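Local coordinates for fiber protein (Human adenovirus 16, PDB 3CNC) that forms the trimeric knob at the tip of the adenovirus fiber, which probably attaches the virus to host-cell receptors such as CD46, at residues F81-Q85 with L193-P199; T135-F139 with N148-I152; Y157-T161 with P199-T205. One frame throughout, in Å; residues are numbered along the deposited sequence.

Contact 1: F81-Q85 with L193-P199; sequences FKNNQ and LNAEEAP
Leu193 lays its CD2 methyl over one face of the Phe81 ring, 3.9 Å from the centroid and displaced toward the CD2-CE2 rim, a CH-pi contact in which the two side chains slant across one another. The leucine gets there because its CG stands anti to the backbone N (chi1 172°), which carries the branch toward the loop. Next to this apolar pair the proline ring of Pro199 sets CD against the carbonyl O of Phe81 at 3.2 Å, while the methyl of Ala198 meets the carbonyl O of Lys82. Polar closure comes from the backbone: Ala195 N donates to Asn84 O (2.9 Å, 158° at the hydrogen). At the neighbouring pair, Gln85 and Asn194 run side by side in the same direction, their amide planes nearly perpendicular at 84°, with Asn194 OD1 3.3 Å from Gln85 CG. In the backbone, Gln85 CA approaches Leu193 O at 3.1 Å in a CA-H...O contact. Phe166 and Leu168 of strand 165-174 pack against Leu193 from the same sheet. Gln85 and Asn194 form an antiparallel non-hydrogen-bonded pair, so the contact marks the end of a beta ladder between strands 85-94 and 185-194, at the loop-bearing margin of the knob's antiparallel beta sandwich.

Contact 2: T135-F139 with N148-I152; sequences TAYPF and NEDYI
Asp150 reaches Tyr137 and Pro138 through its first torsion: CG stands beside the backbone N and anti to the carbonyl carbon (chi1 -73°), which swings the carboxylate across to the loop although the CB itself does not point there. OD1 comes to lie 3.2 Å from Tyr137 CA and 3.4 Å from Pro138 CD. The other oxygen, OD2, sits 2.6 Å from Pro138 O. The carboxylate thus reaches both the alpha carbon of the tyrosine and the proline that follows it, in a buried setting where Arg176 also touches the aspartate and might soften its charge.

The first torsion of Tyr137 (chi1 -41°) directs its ring so that an edge meets 148-152, which borders the ring rather than covering it: Glu149 O lies in the ring plane, 3.4 Å from CD2 of Tyr137. Over one face stands the ring's own neighbour, with Ala136 CB 3.8 Å above the plane and centred on it. Pro138 and Glu149 cross at about a right angle, Glu149 OE1 coming to 4.1 Å from Pro138 CD. The same OE1 makes a salt bridge with Lys35 of the second subunit. Tyr137 OH is hydrogen-bonded to Ile216 N of its own chain and to Tyr67 OH of the second subunit, so the ring's polar end is satisfied at the interface.

The contact therefore joins a loop to the short 3-10 turn of 148-150 that leads into strand 151-159, and it lies at a subunit boundary of the kind that builds the trimeric adenovirus fiber knob.

Contact 3: Y157-T161 with P199-T205; sequences YYKST and PETTEVT
Thr161 OG1 donates a hydrogen bond to OE1 of Glu200 at 2.7 Å, arriving from above the carboxylate plane, 47° out of it as modelled, and so ties the turn just after strand 151-159 to a long loop of the knob's beta sandwich. Thr161 N also appears to donate to Glu200 OE2, as does Tyr158 OH, though the position of OE2 is less certain than that of its partner oxygen and both of these bonds share that doubt. The glutamate can face this cluster because its chain folds back at chi2 (-56°), while its CB points along the contact rather than into it. Around these polar groups lies the packing. Pro199 touches the ring of Tyr158 through CB, 3.8 Å from Tyr158 CE2, and Phe81 meets the tyrosine edge-to-face. Ser160 lies alongside, its OG bonded to Thr164 instead of to the glutamate. Lys159, whose CB points away from the loop, makes a cation-pi contact with Tyr151 of the third subunit. Val204 packs on the threonine, its CG2 methyl resting 3.5 Å from Thr161 OG1.

Contacts 1 and 3 are neighbours, their centres 10 Å apart; they share Pro199 and meet where Phe81 O lies 3.0 Å from Glu200 N, a probable hydrogen bond. Contact 2 sits far off, its centre about 30 Å from that of contact 1 and 34 Å from that of contact 3, on the opposite side of the chain's centre from contact 3. Yet all three reach one four-stranded antiparallel sheet, and strand 151-159 carries contact 2 at its start and contact 3 at its end. Along the chain, contact 2 is nested within contact 1 and precedes contact 3, whereas contacts 1 and 3 interleave. The sheet thus joins the loop cluster of contacts 1 and 3 to contact 2, and contacts 2 and 3 both touch neighbouring subunits.

Contact 1: F81-Q85 with L193-P199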
loop_
_atom_site.group_PDB
_atom_site.type_symbol
_atom_site.label_atom_id
_atom_site.label_comp_id
_atom_site.label_asym_id
_atom_site.label_seq_id
_atom_site.Cartn_x
_atom_site.Cartn_y
_atom_site.Cartn_z
ATOM N N PHE A 81 -19.625 -15.256 10.288
ATOM C CA PHE A 81 -18.797 -14.911 11.436
ATOM C C PHE A 81 -19.324 -15.280 12.815
ATOM O O PHE A 81 -18.964 -14.659 13.819
ATOM C CB PHE A 81 -18.422 -13.428 11.379
ATOM C CG PHE A 81 -17.345 -13.114 10.362
ATOM C CD1 PHE A 81 -16.911 -11.809 10.168
ATOM C CD2 PHE A 81 -16.750 -14.129 9.614
ATOM C CE1 PHE A 81 -15.907 -11.522 9.247
ATOM C CE2 PHE A 81 -15.745 -13.846 8.689
ATOM C CZ PHE A 81 -15.323 -12.541 8.508
ATOM N N LYS A 82 -20.176 -16.297 12.866
ATOM C CA LYS A 82 -20.686 -16.776 14.137
ATOM C C LYS A 82 -19.771 -17.943 14.491
ATOM O O LYS A 82 -19.968 -18.624 15.497
ATOM C CB LYS A 82 -22.137 -17.244 14.016
ATOM C CG LYS A 82 -23.090 -16.138 13.604
ATOM C CD LYS A 82 -24.442 -16.244 14.301
ATOM C CE LYS A 82 -25.187 -17.526 13.939
ATOM N NZ LYS A 82 -26.559 -17.544 14.535
ATOM N N ASN A 83 -18.771 -18.156 13.633
ATOM C CA ASN A 83 -17.759 -19.202 13.803
ATOM C C ASN A 83 -16.432 -18.488 14.026
ATOM O O ASN A 83 -16.279 -17.334 13.626
ATOM C CB ASN A 83 -17.658 -20.065 12.547
ATOM C CG ASN A 83 -18.992 -20.640 12.125
ATOM O OD1 ASN A 83 -19.609 -21.409 12.861
ATOM N ND2 ASN A 83 -19.448 -20.266 10.933
ATOM N N ASN A 84 -15.472 -19.163 14.649
ATOM C CA ASN A 84 -14.178 -18.541 14.921
ATOM C C ASN A 84 -13.115 -18.817 13.857
ATOM O O ASN A 84 -12.032 -18.229 13.890
ATOM C CB ASN A 84 -13.642 -18.997 16.279
ATOM C CG ASN A 84 -13.209 -20.451 16.276
ATOM O OD1 ASN A 84 -12.291 -20.834 17.004
ATOM N ND2 ASN A 84 -13.874 -21.273 15.461
ATOM N N GLN A 85 -13.415 -19.723 12.934
ATOM C CA GLN A 85 -12.476 -20.064 11.872
ATOM C C GLN A 85 -13.203 -20.084 10.541
ATOM O O GLN A 85 -13.991 -20.987 10.269
ATOM C CB GLN A 85 -11.834 -21.421 12.151
ATOM C CG GLN A 85 -10.904 -21.398 13.349
ATOM C CD GLN A 85 -10.254 -22.736 13.611
ATOM O OE1 GLN A 85 -9.693 -23.351 12.705
ATOM N NE2 GLN A 85 -10.317 -23.195 14.859
ATOM N N LEU A 193 -10.167 -15.852 8.745
ATOM C CA LEU A 193 -10.480 -15.496 10.122
ATOM C C LEU A 193 -10.124 -16.690 10.988
ATOM O O LEU A 193 -10.707 -17.759 10.834
ATOM C CB LEU A 193 -11.972 -15.201 10.280
ATOM C CG LEU A 193 -12.459 -15.006 11.724
ATOM C CD1 LEU A 193 -11.800 -13.773 12.330
ATOM C CD2 LEU A 193 -13.987 -14.866 11.752
ATOM N N ASN A 194 -9.160 -16.517 11.883
ATOM C CA ASN A 194 -8.745 -17.588 12.779
ATOM C C ASN A 194 -8.572 -17.021 14.191
ATOM O O ASN A 194 -7.453 -16.779 14.651
ATOM C CB ASN A 194 -7.434 -18.204 12.293
ATOM C CG ASN A 194 -6.999 -19.390 13.142
ATOM O OD1 ASN A 194 -7.771 -20.328 13.355
ATOM N ND2 ASN A 194 -5.760 -19.354 13.628
ATOM N N ALA A 195 -9.686 -16.822 14.884
ATOM C CA ALA A 195 -9.637 -16.248 16.218
ATOM C C ALA A 195 -10.037 -17.185 17.351
ATOM O O ALA A 195 -10.492 -18.308 17.128
ATOM C CB ALA A 195 -10.498 -15.009 16.253
ATOM N N GLU A 196 -9.848 -16.699 18.575
ATOM C CA GLU A 196 -10.181 -17.443 19.783
ATOM C C GLU A 196 -11.659 -17.793 19.785
ATOM O O GLU A 196 -12.037 -18.962 19.874
ATOM C CB GLU A 196 -9.862 -16.603 21.021
ATOM C CG GLU A 196 -8.380 -16.391 21.267
ATOM C CD GLU A 196 -7.703 -17.621 21.840
ATOM O OE1 GLU A 196 -7.833 -18.712 21.241
ATOM O OE2 GLU A 196 -7.036 -17.497 22.890
ATOM N N GLU A 197 -12.496 -16.767 19.684
ATOM C CA GLU A 197 -13.934 -16.975 19.681
ATOM C C GLU A 197 -14.624 -16.183 18.586
ATOM O O GLU A 197 -14.142 -15.131 18.167
ATOM C CB GLU A 197 -14.508 -16.612 21.049
ATOM C CG GLU A 197 -13.961 -15.321 21.620
ATOM C CD GLU A 197 -14.174 -15.223 23.117
ATOM O OE1 GLU A 197 -15.345 -15.230 23.557
ATOM O OE2 GLU A 197 -13.168 -15.147 23.856
ATOM N N ALA A 198 -15.753 -16.708 18.122
ATOM C CA ALA A 198 -16.522 -16.071 17.066
ATOM C C ALA A 198 -16.704 -14.583 17.316
ATOM O O ALA A 198 -16.901 -14.152 18.451
ATOM C CB ALA A 198 -17.884 -16.737 16.932
ATOM N N PRO A 199 -16.603 -13.775 16.248
ATOM C CA PRO A 199 -16.755 -12.318 16.298
ATOM C C PRO A 199 -18.189 -11.901 16.626
ATOM O O PRO A 199 -18.407 -10.961 17.387
ATOM C CB PRO A 199 -16.339 -11.883 14.894
ATOM C CG PRO A 199 -15.307 -12.894 14.535
ATOM C CD PRO A 199 -15.969 -14.179 14.980
#

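Contact 2: T135-F139 with N148-I152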
loop_
_atom_site.group_PDB
_atom_site.type_symbol
_atom_site.label_atom_id
_atom_site.label_comp_id
_atom_site.label_asym_id
_atom_site.label_seq_id
_atom_site.Cartn_x
_atom_site.Cartn_y
_atom_site.Cartn_z
ATOM N N THR A 135 4.582 -12.959 -17.366
ATOM C CA THR A 135 6.036 -13.064 -17.302
ATOM C C THR A 135 6.426 -13.052 -15.821
ATOM O O THR A 135 7.225 -13.875 -15.377
ATOM C CB THR A 135 6.772 -11.878 -18.006
ATOM O OG1 THR A 135 6.327 -11.747 -19.362
ATOM C CG2 THR A 135 8.269 -12.127 -18.026
ATOM N N ALA A 136 5.852 -12.128 -15.055
ATOM C CA ALA A 136 6.160 -12.028 -13.627
ATOM C C ALA A 136 5.472 -13.121 -12.817
ATOM O O ALA A 136 6.061 -13.696 -11.899
ATOM C CB ALA A 136 5.737 -10.656 -13.082
ATOM N N TYR A 137 4.217 -13.390 -13.149
ATOM C CA TYR A 137 3.443 -14.398 -12.438
ATOM C C TYR A 137 3.000 -15.443 -13.460
ATOM O O TYR A 137 1.957 -15.310 -14.088
ATOM C CB TYR A 137 2.244 -13.723 -11.781
ATOM C CG TYR A 137 2.581 -12.377 -11.149
ATOM C CD1 TYR A 137 2.108 -11.182 -11.697
ATOM C CD2 TYR A 137 3.377 -12.305 -10.013
ATOM C CE1 TYR A 137 2.421 -9.946 -11.110
ATOM C CE2 TYR A 137 3.702 -11.086 -9.424
ATOM C CZ TYR A 137 3.225 -9.914 -9.969
ATOM O OH TYR A 137 3.560 -8.723 -9.372
ATOM N N PRO A 138 3.801 -16.503 -13.633
ATOM C CA PRO A 138 3.512 -17.578 -14.593
ATOM C C PRO A 138 2.482 -18.595 -14.140
ATOM O O PRO A 138 2.171 -18.704 -12.958
ATOM C CB PRO A 138 4.878 -18.253 -14.806
ATOM C CG PRO A 138 5.893 -17.333 -14.116
ATOM C CD PRO A 138 5.098 -16.737 -12.978
ATOM N N PHE A 139 1.957 -19.339 -15.108
ATOM C CA PHE A 139 1.010 -20.399 -14.824
ATOM C C PHE A 139 1.786 -21.696 -14.564
ATOM O O PHE A 139 2.905 -21.875 -15.073
ATOM C CB PHE A 139 0.056 -20.600 -16.002
ATOM C CG PHE A 139 -1.075 -19.601 -16.049
ATOM C CD1 PHE A 139 -0.982 -18.456 -16.835
ATOM C CD2 PHE A 139 -2.241 -19.820 -15.314
ATOM C CE1 PHE A 139 -2.036 -17.544 -16.893
ATOM C CE2 PHE A 139 -3.300 -18.916 -15.365
ATOM C CZ PHE A 139 -3.199 -17.775 -16.157
ATOM N N ASN A 148 5.688 -19.945 -5.947
ATOM C CA ASN A 148 5.342 -19.077 -4.832
ATOM C C ASN A 148 5.451 -17.579 -5.100
ATOM O O ASN A 148 5.048 -16.784 -4.250
ATOM C CB ASN A 148 6.169 -19.452 -3.599
ATOM C CG ASN A 148 5.733 -20.779 -2.989
ATOM O OD1 ASN A 148 4.671 -21.317 -3.337
ATOM N ND2 ASN A 148 6.538 -21.304 -2.068
ATOM N N GLU A 149 5.989 -17.188 -6.257
ATOM C CA GLU A 149 6.097 -15.760 -6.612
ATOM C C GLU A 149 4.729 -15.267 -7.074
ATOM O O GLU A 149 4.552 -14.082 -7.372
ATOM C CB GLU A 149 7.059 -15.521 -7.782
ATOM C CG GLU A 149 8.155 -16.528 -7.925
ATOM C CD GLU A 149 7.744 -17.748 -8.735
ATOM O OE1 GLU A 149 7.781 -17.683 -9.982
ATOM O OE2 GLU A 149 7.391 -18.769 -8.117
ATOM N N ASP A 150 3.777 -16.186 -7.183
ATOM C CA ASP A 150 2.436 -15.826 -7.623
ATOM C C ASP A 150 1.536 -15.396 -6.479
ATOM O O ASP A 150 0.345 -15.172 -6.686
ATOM C CB ASP A 150 1.791 -16.994 -8.369
ATOM C CG ASP A 150 2.394 -17.211 -9.753
ATOM O OD1 ASP A 150 3.379 -16.520 -10.102
ATOM O OD2 ASP A 150 1.880 -18.075 -10.496
ATOM N N TYR A 151 2.100 -15.255 -5.280
ATOM C CA TYR A 151 1.299 -14.876 -4.121
ATOM C C TYR A 151 1.619 -13.544 -3.450
ATOM O O TYR A 151 2.784 -13.159 -3.301
ATOM C CB TYR A 151 1.397 -15.943 -3.024
ATOM C CG TYR A 151 0.949 -17.327 -3.405
ATOM C CD1 TYR A 151 1.882 -18.336 -3.657
ATOM C CD2 TYR A 151 -0.408 -17.648 -3.466
ATOM C CE1 TYR A 151 1.474 -19.638 -3.957
ATOM C CE2 TYR A 151 -0.830 -18.943 -3.761
ATOM C CZ TYR A 151 0.115 -19.935 -4.003
ATOM O OH TYR A 151 -0.303 -21.220 -4.261
ATOM N N ILE A 152 0.563 -12.860 -3.018
ATOM C CA ILE A 152 0.693 -11.610 -2.289
ATOM C C ILE A 152 -0.020 -11.881 -0.967
ATOM O O ILE A 152 -1.150 -12.386 -0.964
ATOM C CB ILE A 152 -0.037 -10.429 -3.000
ATOM C CG1 ILE A 152 0.679 -10.041 -4.296
ATOM C CG2 ILE A 152 -0.105 -9.237 -2.075
ATOM C CD1 ILE A 152 -0.120 -9.064 -5.172
#

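Contact 3: Y157-T161 with P199-T205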
loop_
_atom_site.group_PDB
_atom_site.type_symbol
_atom_site.label_atom_id
_atom_site.label_comp_id
_atom_site.label_asym_id
_atom_site.label_seq_id
_atom_site.Cartn_x
_atom_site.Cartn_y
_atom_site.Cartn_z
ATOM N N TYR A 157 -9.384 -5.943 7.999
ATOM C CA TYR A 157 -10.117 -6.210 9.235
ATOM C C TYR A 157 -11.629 -6.288 9.192
ATOM O O TYR A 157 -12.285 -5.820 8.261
ATOM C CB TYR A 157 -9.745 -5.167 10.300
ATOM C CG TYR A 157 -8.272 -5.103 10.588
ATOM C CD1 TYR A 157 -7.399 -4.453 9.715
ATOM C CD2 TYR A 157 -7.735 -5.770 11.682
ATOM C CE1 TYR A 157 -6.022 -4.479 9.923
ATOM C CE2 TYR A 157 -6.368 -5.805 11.901
ATOM C CZ TYR A 157 -5.514 -5.160 11.017
ATOM O OH TYR A 157 -4.153 -5.211 11.232
ATOM N N TYR A 158 -12.168 -6.895 10.241
ATOM C CA TYR A 158 -13.603 -7.004 10.414
ATOM C C TYR A 158 -13.894 -6.358 11.765
ATOM O O TYR A 158 -13.278 -6.711 12.768
ATOM C CB TYR A 158 -14.051 -8.458 10.447
ATOM C CG TYR A 158 -15.502 -8.581 10.832
ATOM C CD1 TYR A 158 -16.511 -8.205 9.943
ATOM C CD2 TYR A 158 -15.871 -9.018 12.106
ATOM C CE1 TYR A 158 -17.847 -8.261 10.312
ATOM C CE2 TYR A 158 -17.205 -9.074 12.483
ATOM C CZ TYR A 158 -18.183 -8.696 11.583
ATOM O OH TYR A 158 -19.495 -8.754 11.951
ATOM N N LYS A 159 -14.813 -5.399 11.781
ATOM C CA LYS A 159 -15.181 -4.714 13.019
ATOM C C LYS A 159 -16.481 -5.332 13.532
ATOM O O LYS A 159 -17.529 -5.200 12.896
ATOM C CB LYS A 159 -15.389 -3.220 12.757
ATOM C CG LYS A 159 -15.614 -2.380 14.011
ATOM C CD LYS A 159 -16.017 -0.963 13.632
ATOM C CE LYS A 159 -16.312 -0.103 14.851
ATOM N NZ LYS A 159 -17.026 1.147 14.458
ATOM N N SER A 160 -16.416 -6.002 14.679
ATOM C CA SER A 160 -17.605 -6.645 15.233
ATOM C C SER A 160 -18.575 -5.661 15.865
ATOM O O SER A 160 -18.254 -4.486 16.071
ATOM C CB SER A 160 -17.223 -7.709 16.267
ATOM O OG SER A 160 -16.913 -7.117 17.510
ATOM N N THR A 161 -19.765 -6.163 16.179
ATOM C CA THR A 161 -20.820 -5.354 16.776
ATOM C C THR A 161 -20.382 -4.595 18.030
ATOM O O THR A 161 -20.763 -3.443 18.215
ATOM C CB THR A 161 -22.056 -6.222 17.102
ATOM O OG1 THR A 161 -22.572 -6.781 15.888
ATOM C CG2 THR A 161 -23.151 -5.381 17.754
ATOM N N PRO A 199 -16.603 -13.775 16.248
ATOM C CA PRO A 199 -16.755 -12.318 16.298
ATOM C C PRO A 199 -18.189 -11.901 16.626
ATOM O O PRO A 199 -18.407 -10.961 17.387
ATOM C CB PRO A 199 -16.339 -11.883 14.894
ATOM C CG PRO A 199 -15.307 -12.894 14.535
ATOM C CD PRO A 199 -15.969 -14.179 14.980
ATOM N N GLU A 200 -19.158 -12.599 16.042
ATOM C CA GLU A 200 -20.565 -12.285 16.272
ATOM C C GLU A 200 -21.366 -13.445 16.874
ATOM O O GLU A 200 -20.846 -14.543 17.090
ATOM C CB GLU A 200 -21.247 -11.851 14.968
ATOM C CG GLU A 200 -20.659 -10.619 14.276
ATOM C CD GLU A 200 -20.597 -9.384 15.164
ATOM O OE1 GLU A 200 -21.440 -9.233 16.075
ATOM O OE2 GLU A 200 -19.701 -8.550 14.931
ATOM N N THR A 201 -22.643 -13.172 17.130
ATOM C CA THR A 201 -23.586 -14.136 17.689
ATOM C C THR A 201 -24.902 -13.957 16.943
ATOM O O THR A 201 -25.759 -14.836 16.936
ATOM C CB THR A 201 -23.815 -13.877 19.199
ATOM O OG1 THR A 201 -22.810 -14.555 19.958
ATOM C CG2 THR A 201 -25.187 -14.363 19.634
ATOM N N THR A 202 -25.043 -12.799 16.305
ATOM C CA THR A 202 -26.242 -12.465 15.556
ATOM C C THR A 202 -25.881 -12.350 14.088
ATOM O O THR A 202 -24.707 -12.376 13.731
ATOM C CB THR A 202 -26.798 -11.110 16.005
ATOM O OG1 THR A 202 -26.733 -11.023 17.433
ATOM C CG2 THR A 202 -28.244 -10.946 15.554
ATOM N N GLU A 203 -26.890 -12.239 13.235
ATOM C CA GLU A 203 -26.639 -12.065 11.816
ATOM C C GLU A 203 -26.243 -10.591 11.663
ATOM O O GLU A 203 -27.059 -9.695 11.882
ATOM C CB GLU A 203 -27.898 -12.367 11.001
ATOM C CG GLU A 203 -27.781 -11.983 9.540
ATOM C CD GLU A 203 -29.076 -12.162 8.769
ATOM O OE1 GLU A 203 -29.136 -11.735 7.594
ATOM O OE2 GLU A 203 -30.037 -12.733 9.332
ATOM N N VAL A 204 -24.982 -10.346 11.317
ATOM C CA VAL A 204 -24.476 -8.982 11.143
ATOM C C VAL A 204 -23.820 -8.870 9.773
ATOM O O VAL A 204 -23.117 -9.784 9.348
ATOM C CB VAL A 204 -23.414 -8.638 12.215
ATOM C CG1 VAL A 204 -23.157 -7.137 12.234
ATOM C CG2 VAL A 204 -23.874 -9.126 13.578
ATOM N N THR A 205 -24.041 -7.752 9.088
ATOM C CA THR A 205 -23.452 -7.561 7.764
ATOM C C THR A 205 -21.935 -7.739 7.744
ATOM O O THR A 205 -21.202 -7.053 8.456
ATOM C CB THR A 205 -23.774 -6.180 7.196
ATOM O OG1 THR A 205 -25.185 -6.074 6.985
ATOM C CG2 THR A 205 -23.055 -5.981 5.859
#